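Local coordinates for quinone oxidoreductase (Coxiella burnetii, PDB 3TQH), which binds NADPH in a Rossmann-type domain and probably reduces quinones with it, as a member of the medium-chain dehydrogenase/reductase family, at residues 278-281 and 282-285; 269-272 and 273-276. All coordinates share one frame; numbering follows the deposited sequence.

Interaction 1: 278-281 and 282-285; sequences LGKL and VSED
Lys280, in the last turn of helix 272-283, and Glu284, the first residue beyond it, cross at a slant where the helix ends in a Schellman motif. The lysine chain runs out fully extended with CG anti to its backbone nitrogen (chi1 -160°), while the glutamate, itself extended beyond CG, slants across it. The carboxylate approaches the methylene part of the lysine: OE2 of Glu284 lies 3.7 Å from CE of Lys280, whereas NZ of Lys280 stays 4.6 Å from that oxygen. The opposite charges are thus close enough to attract, probably weakly, without forming a salt bridge.

Beneath this pair the carbonyl oxygen of Lys280 takes two bonds. Glu284 N donates to Lys280 O at 2.9 Å, nearly in line with the C=O bond, and the hydroxyl OG of Ser283 donates to Lys280 O at 2.6 Å. The hydroxyl arrives steeply from the side, with a C=O...OG angle of 114°, because chi1 of 58° sets OG between the backbone nitrogen and the carbonyl carbon and turns it back over the preceding turn. CG of Glu284 also rests on this oxygen.

Leu278, Leu281 and Val282 belong to the buried side: both leucines pack on Leu172 of helix 164-175, and Val282 touches Leu126. Asp285, with positive phi, is the C' residue of the Schellman motif, in which Lys286 N pairs with Leu281 O and Asp285 N with Val282 O. Within the preceding turn, CG2 of Val282 sits 3.2 Å from the carbonyl oxygen of Leu278.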
loop_
_atom_site.group_PDB
_atom_site.type_symbol
_atom_site.label_atom_id
_atom_site.label_comp_id
_atom_site.label_asym_id
_atom_site.label_seq_id
_atom_site.Cartn_x
_atom_site.Cartn_y
_atom_site.Cartn_z
ATOM N N LEU A 278 1.793 6.496 12.365
ATOM C CA LEU A 278 0.595 5.865 11.812
ATOM C C LEU A 278 0.047 4.776 12.734
ATOM O O LEU A 278 -1.164 4.681 12.935
ATOM C CB LEU A 278 0.878 5.284 10.426
ATOM C CG LEU A 278 1.179 6.308 9.330
ATOM C CD1 LEU A 278 1.564 5.595 8.042
ATOM C CD2 LEU A 278 -0.006 7.234 9.106
ATOM N N GLY A 279 0.938 3.961 13.290
ATOM C CA GLY A 279 0.539 2.900 14.201
ATOM C C GLY A 279 -0.070 3.414 15.496
ATOM O O GLY A 279 -0.991 2.805 16.038
ATOM N N LYS A 280 0.449 4.530 15.996
ATOM C CA LYS A 280 -0.094 5.155 17.202
ATOM C C LYS A 280 -1.542 5.609 16.972
ATOM O O LYS A 280 -2.426 5.333 17.788
ATOM C CB LYS A 280 0.772 6.343 17.628
ATOM C CG LYS A 280 0.593 6.741 19.083
ATOM C CD LYS A 280 1.602 7.807 19.500
ATOM C CE LYS A 280 1.528 8.084 20.989
ATOM N NZ LYS A 280 2.364 9.250 21.358
ATOM N N LEU A 281 -1.769 6.293 15.849
ATOM C CA LEU A 281 -3.105 6.733 15.448
ATOM C C LEU A 281 -4.076 5.567 15.423
ATOM O O LEU A 281 -5.181 5.665 15.954
ATOM C CB LEU A 281 -3.077 7.391 14.060
ATOM C CG LEU A 281 -2.368 8.739 13.886
ATOM C CD1 LEU A 281 -2.544 9.228 12.449
ATOM C CD2 LEU A 281 -2.874 9.787 14.874
ATOM N N VAL A 282 -3.662 4.458 14.814
ATOM C CA VAL A 282 -4.526 3.280 14.730
ATOM C C VAL A 282 -4.847 2.710 16.111
ATOM O O VAL A 282 -5.987 2.332 16.372
ATOM C CB VAL A 282 -3.917 2.174 13.849
ATOM C CG1 VAL A 282 -4.861 0.977 13.780
ATOM C CG2 VAL A 282 -3.620 2.702 12.458
ATOM N N SER A 283 -3.850 2.660 16.992
ATOM C CA SER A 283 -4.052 2.148 18.351
ATOM C C SER A 283 -4.948 3.058 19.188
ATOM O O SER A 283 -5.643 2.584 20.079
ATOM C CB SER A 283 -2.716 1.937 19.066
ATOM O OG SER A 283 -1.965 3.136 19.122
ATOM N N GLU A 284 -4.931 4.356 18.897
ATOM C CA GLU A 284 -5.751 5.336 19.621
ATOM C C GLU A 284 -7.141 5.551 18.983
ATOM O O GLU A 284 -7.846 6.498 19.337
ATOM C CB GLU A 284 -4.992 6.674 19.723
ATOM C CG GLU A 284 -3.738 6.610 20.598
ATOM C CD GLU A 284 -2.899 7.891 20.573
ATOM O OE1 GLU A 284 -2.999 8.673 19.601
ATOM O OE2 GLU A 284 -2.122 8.107 21.528
ATOM N N ASP A 285 -7.529 4.666 18.061
ATOM C CA ASP A 285 -8.784 4.787 17.300
ATOM C C ASP A 285 -8.932 6.157 16.608
ATOM O O ASP A 285 -10.040 6.686 16.488
ATOM C CB ASP A 285 -10.007 4.478 18.194
ATOM C CG ASP A 285 -10.131 2.984 18.560
ATOM O OD1 ASP A 285 -9.393 2.139 18.007
ATOM O OD2 ASP A 285 -10.990 2.647 19.408
#

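Interaction 2: 269-272 and 273-276; sequences QFNI and EELH
The backbone passes from an extended course at Asn271 into the first turn of helix 272-283, where Leu275 N bonds to Asn271 O and His276 N to Ile272 O. Asn271 is the N-cap. With CG anti to the backbone nitrogen, its amide is carried over the start of the helix, and OD1 of Asn271 accepts from Glu274 N at 2.9 Å. This N-H points well at the oxygen (158°) but is tilted from the amide plane. Glu274 crosses the asparagine side chain at about a right angle, and its carboxylate stacks against the amide with the two planes 30° apart; CG of Glu274 lies 3.5 Å from OD1 of Asn271. Carboxylate oxygen OE1 of Glu274 is held by Gln143 of helix 135-147, whose NE2 also bonds to Gln269 O.

Phe270 turns its ring obliquely against Leu275, with CE1 of Phe270 3.6 Å from CD2 of Leu275; Phe270 touches Ile98 and Leu275 touches Met96, both of strand 94-98. Ile272 and His276 run side by side in the same direction, CG2 of Ile272 lying 3.5 Å from CD2 of His276; both touch Ile120. The cap thus supplies an acceptor to a first-turn amide, while the negative charge of Glu274 near the helix N terminus would probably interact favourably with the helix dipole.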
loop_
_atom_site.group_PDB
_atom_site.type_symbol
_atom_site.label_atom_id
_atom_site.label_comp_id
_atom_site.label_asym_id
_atom_site.label_seq_id
_atom_site.Cartn_x
_atom_site.Cartn_y
_atom_site.Cartn_z
ATOM N N GLN A 269 8.886 4.983 0.591
ATOM C CA GLN A 269 10.089 4.665 1.348
ATOM C C GLN A 269 9.710 4.244 2.765
ATOM O O GLN A 269 8.725 4.738 3.321
ATOM C CB GLN A 269 11.012 5.884 1.419
ATOM C CG GLN A 269 11.554 6.358 0.084
ATOM C CD GLN A 269 12.416 7.602 0.232
ATOM O OE1 GLN A 269 13.325 7.648 1.067
ATOM N NE2 GLN A 269 12.136 8.619 -0.576
ATOM N N PHE A 270 10.493 3.344 3.354
ATOM C CA PHE A 270 10.287 2.988 4.752
ATOM C C PHE A 270 10.761 4.117 5.665
ATOM O O PHE A 270 11.908 4.556 5.572
ATOM C CB PHE A 270 10.995 1.688 5.130
ATOM C CG PHE A 270 10.518 1.120 6.440
ATOM C CD1 PHE A 270 9.344 0.376 6.498
ATOM C CD2 PHE A 270 11.207 1.375 7.618
ATOM C CE1 PHE A 270 8.878 -0.131 7.696
ATOM C CE2 PHE A 270 10.751 0.863 8.833
ATOM C CZ PHE A 270 9.580 0.112 8.872
ATOM N N ASN A 271 9.869 4.587 6.533
ATOM C CA ASN A 271 10.212 5.606 7.518
ATOM C C ASN A 271 9.764 5.203 8.921
ATOM O O ASN A 271 8.571 5.145 9.218
ATOM C CB ASN A 271 9.611 6.961 7.131
ATOM C CG ASN A 271 10.131 8.102 8.009
ATOM O OD1 ASN A 271 9.818 8.182 9.201
ATOM N ND2 ASN A 271 10.934 8.982 7.421
ATOM N N ILE A 272 10.744 4.947 9.782
ATOM C CA ILE A 272 10.497 4.501 11.151
ATOM C C ILE A 272 9.587 5.467 11.922
ATOM O O ILE A 272 8.634 5.040 12.573
ATOM C CB ILE A 272 11.831 4.300 11.907
ATOM C CG1 ILE A 272 12.593 3.108 11.308
ATOM C CG2 ILE A 272 11.584 4.076 13.390
ATOM C CD1 ILE A 272 13.981 2.904 11.869
ATOM N N GLU A 273 9.874 6.765 11.820
ATOM C CA GLU A 273 9.128 7.792 12.553
ATOM C C GLU A 273 7.673 7.913 12.076
ATOM O O GLU A 273 6.765 8.063 12.893
ATOM C CB GLU A 273 9.834 9.151 12.454
ATOM C CG GLU A 273 11.132 9.273 13.278
ATOM C CD GLU A 273 12.332 8.501 12.700
ATOM O OE1 GLU A 273 12.333 8.166 11.486
ATOM O OE2 GLU A 273 13.282 8.233 13.474
ATOM N N GLU A 274 7.460 7.834 10.764
ATOM C CA GLU A 274 6.111 7.909 10.195
ATOM C C GLU A 274 5.259 6.682 10.518
ATOM O O GLU A 274 4.087 6.816 10.846
ATOM C CB GLU A 274 6.165 8.108 8.679
ATOM C CG GLU A 274 6.746 9.451 8.263
ATOM C CD GLU A 274 6.824 9.630 6.755
ATOM O OE1 GLU A 274 6.723 8.625 6.020
ATOM O OE2 GLU A 274 6.991 10.787 6.307
ATOM N N LEU A 275 5.845 5.492 10.424
ATOM C CA LEU A 275 5.129 4.264 10.734
ATOM C C LEU A 275 4.786 4.171 12.229
ATOM O O LEU A 275 3.698 3.727 12.582
ATOM C CB LEU A 275 5.927 3.039 10.274
ATOM C CG LEU A 275 5.187 1.692 10.302
ATOM C CD1 LEU A 275 3.907 1.734 9.484
ATOM C CD2 LEU A 275 6.103 0.584 9.816
ATOM N N HIS A 276 5.716 4.580 13.091
ATOM C CA HIS A 276 5.443 4.774 14.523
ATOM C C HIS A 276 4.204 5.649 14.703
ATOM O O HIS A 276 3.304 5.329 15.491
ATOM C CB HIS A 276 6.617 5.486 15.221
ATOM C CG HIS A 276 7.633 4.569 15.835
ATOM N ND1 HIS A 276 7.304 3.587 16.745
ATOM C CD2 HIS A 276 8.984 4.534 15.721
ATOM C CE1 HIS A 276 8.403 2.964 17.138
ATOM N NE2 HIS A 276 9.436 3.522 16.534
#

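Overall arrangement
Following the chain, the loop after strand 262-264, the last strand of the parallel Rossmann sheet, leads into interaction 2, which starts helix 272-283; interaction 1 then ends the same helix. Each closes a short local turn, and they lie in series, neither nested nor crossed, with centres 13 Å apart. At its beginning the helix meets helix 135-147 and strands 94-98 and 119-121. Its far end packs against helix 164-175 and the loop residues Leu123, Lys125 and Leu126. The helix therefore bridges the nucleotide-binding part and strands of the mixed sheet, while bound NADPH lies about 11 Å from the side chain of Phe270.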